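Side-chain contact in aerobactin synthase IucC (Klebsiella pneumoniae, PDB 6CN7), which probably catalyses the ATP-dependent attachment of a second N-acetyl-N-hydroxylysine to a citryl intermediate, completing the siderophore aerobactin: residues M178-D183 with V351-N356. The protein carries 5 engineered substitutions. Sequence-based numbering, arbitrary orientation.
Sequences MVWRCD and VIWREN
Across one face of the large antiparallel sheet of the IucA/IucC family region, Trp180 on strand 178-180 reaches over to Val351 and Trp353 on strand 350-355. The two strands are not neighbours: strand 326-330 lies between them and pairs with both, and Trp180 and Val351 keep their CA atoms 9.5 Å apart. A long, flat indole suits this distance, since it can reach past the intervening strand. With CG anti to the backbone N (chi1 -174°), the ring extends from its strand and presents its six-membered end, CZ3 and CH2, to the partners. Trp180 CZ3 lies 3.9 Å from Val351 CG1, the methyl sitting in the plane of the indole, at its edge rather than over a face. At the neighbouring ring atom, Trp180 CH2 comes within 4.1 Å of Trp353 NE1 and 4.3 Å of Trp353 CD1; the five-membered ring of Trp353 is thus the part nearest Trp180, and the side chains meet obliquely. Val351 and Trp353, two apart on a strand, both point toward segment 178-183, which lets a compact branched valine and a broad indole meet adjacent atoms of one ring edge. Leu191 of helix 188-195 and Ala326 of the intervening strand each touch both tryptophans. The contact is largely apolar, Trp353 NE1 making no hydrogen bond to Trp180, and a few van der Waals touches, burying a modest 91 Å², link two strands that do not pair directly.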
ATOM      1  N   MET A 178     -20.017  -2.376  17.721  1.00 91.80           N
ATOM      2  CA  MET A 178     -20.355  -1.307  16.791  1.00 90.35           C
ATOM      3  C   MET A 178     -21.481  -0.438  17.329  1.00 89.05           C
ATOM      4  O   MET A 178     -22.407  -0.927  17.984  1.00 93.59           O
ATOM      5  CB  MET A 178     -20.761  -1.871  15.430  1.00 92.48           C
ATOM      6  CG  MET A 178     -20.325  -0.993  14.264  1.00 95.12           C
ATOM      7  SD  MET A 178     -20.878  -1.583  12.656  1.00 98.51           S
ATOM      8  CE  MET A 178     -20.356  -3.294  12.715  1.00 99.43           C
ATOM      9  N   VAL A 179     -21.384   0.856  17.040  1.00 86.74           N
ATOM     10  CA  VAL A 179     -22.453   1.818  17.275  1.00 86.02           C
ATOM     11  C   VAL A 179     -23.191   2.013  15.959  1.00 85.74           C
ATOM     12  O   VAL A 179     -22.562   2.220  14.914  1.00 85.23           O
ATOM     13  CB  VAL A 179     -21.892   3.152  17.799  1.00 85.56           C
ATOM     14  CG1 VAL A 179     -23.015   4.152  18.055  1.00 86.53           C
ATOM     15  CG2 VAL A 179     -21.072   2.927  19.063  1.00 86.98           C
ATOM     16  N   TRP A 180     -24.519   1.945  16.002  1.00 86.45           N
ATOM     17  CA  TRP A 180     -25.344   2.006  14.801  1.00 87.56           C
ATOM     18  C   TRP A 180     -26.486   2.980  15.046  1.00 91.95           C
ATOM     19  O   TRP A 180     -27.330   2.743  15.916  1.00 97.11           O
ATOM     20  CB  TRP A 180     -25.870   0.616  14.437  1.00 89.21           C
ATOM     21  CG  TRP A 180     -26.610   0.556  13.140  1.00 90.24           C
ATOM     22  CD1 TRP A 180     -27.924   0.240  12.963  1.00 94.68           C
ATOM     23  CD2 TRP A 180     -26.080   0.819  11.833  1.00 87.46           C
ATOM     24  NE1 TRP A 180     -28.246   0.285  11.629  1.00 94.63           N
ATOM     25  CE2 TRP A 180     -27.133   0.642  10.915  1.00 88.77           C
ATOM     26  CE3 TRP A 180     -24.819   1.187  11.353  1.00 84.93           C
ATOM     27  CZ2 TRP A 180     -26.965   0.820   9.543  1.00 85.40           C
ATOM     28  CZ3 TRP A 180     -24.656   1.364   9.990  1.00 82.51           C
ATOM     29  CH2 TRP A 180     -25.723   1.179   9.101  1.00 83.41           C
ATOM     30  N   ARG A 181     -26.511   4.071  14.276  1.00 91.51           N
ATOM     31  CA  ARG A 181     -27.456   5.161  14.484  1.00 90.24           C
ATOM     32  C   ARG A 181     -28.517   5.239  13.389  1.00 90.62           C
ATOM     33  O   ARG A 181     -29.077   6.315  13.151  1.00 90.04           O
ATOM     34  CB  ARG A 181     -26.706   6.492  14.582  1.00 86.58           C
ATOM     35  N   CYS A 182     -28.807   4.125  12.719  1.00 92.30           N
ATOM     36  CA  CYS A 182     -29.824   4.128  11.674  1.00 95.90           C
ATOM     37  C   CYS A 182     -31.150   4.648  12.216  1.00100.01           C
ATOM     38  O   CYS A 182     -31.551   4.326  13.338  1.00105.02           O
ATOM     39  CB  CYS A 182     -30.002   2.720  11.105  1.00 98.49           C
ATOM     40  SG  CYS A 182     -31.319   2.568   9.880  1.00101.58           S
ATOM     41  N   ASP A 183     -31.834   5.455  11.406  1.00 99.50           N
ATOM     42  CA  ASP A 183     -33.046   6.138  11.831  1.00 99.49           C
ATOM     43  C   ASP A 183     -34.169   5.893  10.834  1.00102.03           C
ATOM     44  O   ASP A 183     -33.935   5.720   9.635  1.00100.31           O
ATOM     45  CB  ASP A 183     -32.808   7.648  11.976  1.00 94.67           C
ATOM     46  N   VAL A 351     -19.122   3.598   8.516  1.00 64.65           N
ATOM     47  CA  VAL A 351     -19.852   3.861   7.280  1.00 60.74           C
ATOM     48  C   VAL A 351     -20.877   4.953   7.545  1.00 61.82           C
ATOM     49  O   VAL A 351     -21.459   5.027   8.631  1.00 67.10           O
ATOM     50  CB  VAL A 351     -20.533   2.585   6.738  1.00 58.79           C
ATOM     51  CG1 VAL A 351     -21.539   2.041   7.747  1.00 60.41           C
ATOM     52  CG2 VAL A 351     -21.203   2.861   5.395  1.00 53.77           C
ATOM     53  N   ILE A 352     -21.094   5.798   6.541  1.00 58.99           N
ATOM     54  CA  ILE A 352     -22.123   6.829   6.573  1.00 59.03           C
ATOM     55  C   ILE A 352     -22.916   6.737   5.279  1.00 59.03           C
ATOM     56  O   ILE A 352     -22.333   6.667   4.192  1.00 56.15           O
ATOM     57  CB  ILE A 352     -21.522   8.238   6.738  1.00 56.51           C
ATOM     58  CG1 ILE A 352     -20.799   8.353   8.081  1.00 54.15           C
ATOM     59  CG2 ILE A 352     -22.612   9.307   6.621  1.00 55.41           C
ATOM     60  CD1 ILE A 352     -19.978   9.621   8.227  1.00 51.85           C
ATOM     61  N   TRP A 353     -24.241   6.730   5.396  1.00 60.53           N
ATOM     62  CA  TRP A 353     -25.128   6.714   4.241  1.00 59.02           C
ATOM     63  C   TRP A 353     -25.725   8.101   4.053  1.00 61.27           C
ATOM     64  O   TRP A 353     -26.261   8.687   5.001  1.00 62.35           O
ATOM     65  CB  TRP A 353     -26.232   5.671   4.416  1.00 55.40           C
ATOM     66  CG  TRP A 353     -25.709   4.268   4.456  1.00 60.85           C
ATOM     67  CD1 TRP A 353     -25.335   3.563   5.564  1.00 65.78           C
ATOM     68  CD2 TRP A 353     -25.496   3.398   3.336  1.00 62.28           C
ATOM     69  NE1 TRP A 353     -24.904   2.308   5.203  1.00 65.84           N
ATOM     70  CE2 TRP A 353     -24.993   2.181   3.842  1.00 63.48           C
ATOM     71  CE3 TRP A 353     -25.682   3.529   1.957  1.00 62.10           C
ATOM     72  CZ2 TRP A 353     -24.675   1.105   3.017  1.00 61.72           C
ATOM     73  CZ3 TRP A 353     -25.366   2.457   1.139  1.00 61.54           C
ATOM     74  CH2 TRP A 353     -24.867   1.262   1.671  1.00 62.34           C
ATOM     75  N   ARG A 354     -25.621   8.625   2.835  1.00 60.58           N
ATOM     76  CA  ARG A 354     -26.059   9.975   2.520  1.00 59.60           C
ATOM     77  C   ARG A 354     -27.168   9.948   1.481  1.00 58.75           C
ATOM     78  O   ARG A 354     -27.252   9.036   0.653  1.00 59.65           O
ATOM     79  CB  ARG A 354     -24.908  10.830   1.991  1.00 65.17           C
ATOM     80  CG  ARG A 354     -24.039  11.446   3.064  1.00 73.44           C
ATOM     81  CD  ARG A 354     -23.116  12.470   2.444  1.00 77.88           C
ATOM     82  NE  ARG A 354     -22.204  13.065   3.412  1.00 84.51           N
ATOM     83  CZ  ARG A 354     -21.219  13.894   3.085  1.00 91.21           C
ATOM     84  NH1 ARG A 354     -20.432  14.393   4.028  1.00 97.48           N
ATOM     85  NH2 ARG A 354     -21.017  14.220   1.815  1.00 88.54           N
ATOM     86  N   GLU A 355     -28.009  10.973   1.533  1.00 59.73           N
ATOM     87  CA  GLU A 355     -29.124  11.114   0.609  1.00 64.45           C
ATOM     88  C   GLU A 355     -28.619  11.640  -0.731  1.00 63.65           C
ATOM     89  O   GLU A 355     -27.982  12.696  -0.790  1.00 61.47           O
ATOM     90  CB  GLU A 355     -30.165  12.053   1.210  1.00 67.13           C
ATOM     91  CG  GLU A 355     -31.573  11.838   0.714  1.00 71.62           C
ATOM     92  CD  GLU A 355     -32.584  12.649   1.498  1.00 79.10           C
ATOM     93  OE1 GLU A 355     -32.187  13.284   2.496  1.00 80.48           O
ATOM     94  OE2 GLU A 355     -33.773  12.652   1.115  1.00 83.30           O
ATOM     95  N   ASN A 356     -28.893  10.896  -1.797  1.00 67.13           N
ATOM     96  CA  ASN A 356     -28.528  11.304  -3.148  1.00 73.27           C
ATOM     97  C   ASN A 356     -29.516  12.357  -3.654  1.00 71.99           C
ATOM     98  O   ASN A 356     -30.710  12.269  -3.367  1.00 76.42           O
ATOM     99  CB  ASN A 356     -28.526  10.086  -4.078  1.00 80.55           C
ATOM    100  CG  ASN A 356     -28.091  10.412  -5.498  1.00 89.36           C
ATOM    101  OD1 ASN A 356     -28.477  11.431  -6.069  1.00 93.05           O
ATOM    102  ND2 ASN A 356     -27.301   9.522  -6.086  1.00 92.40           N
TER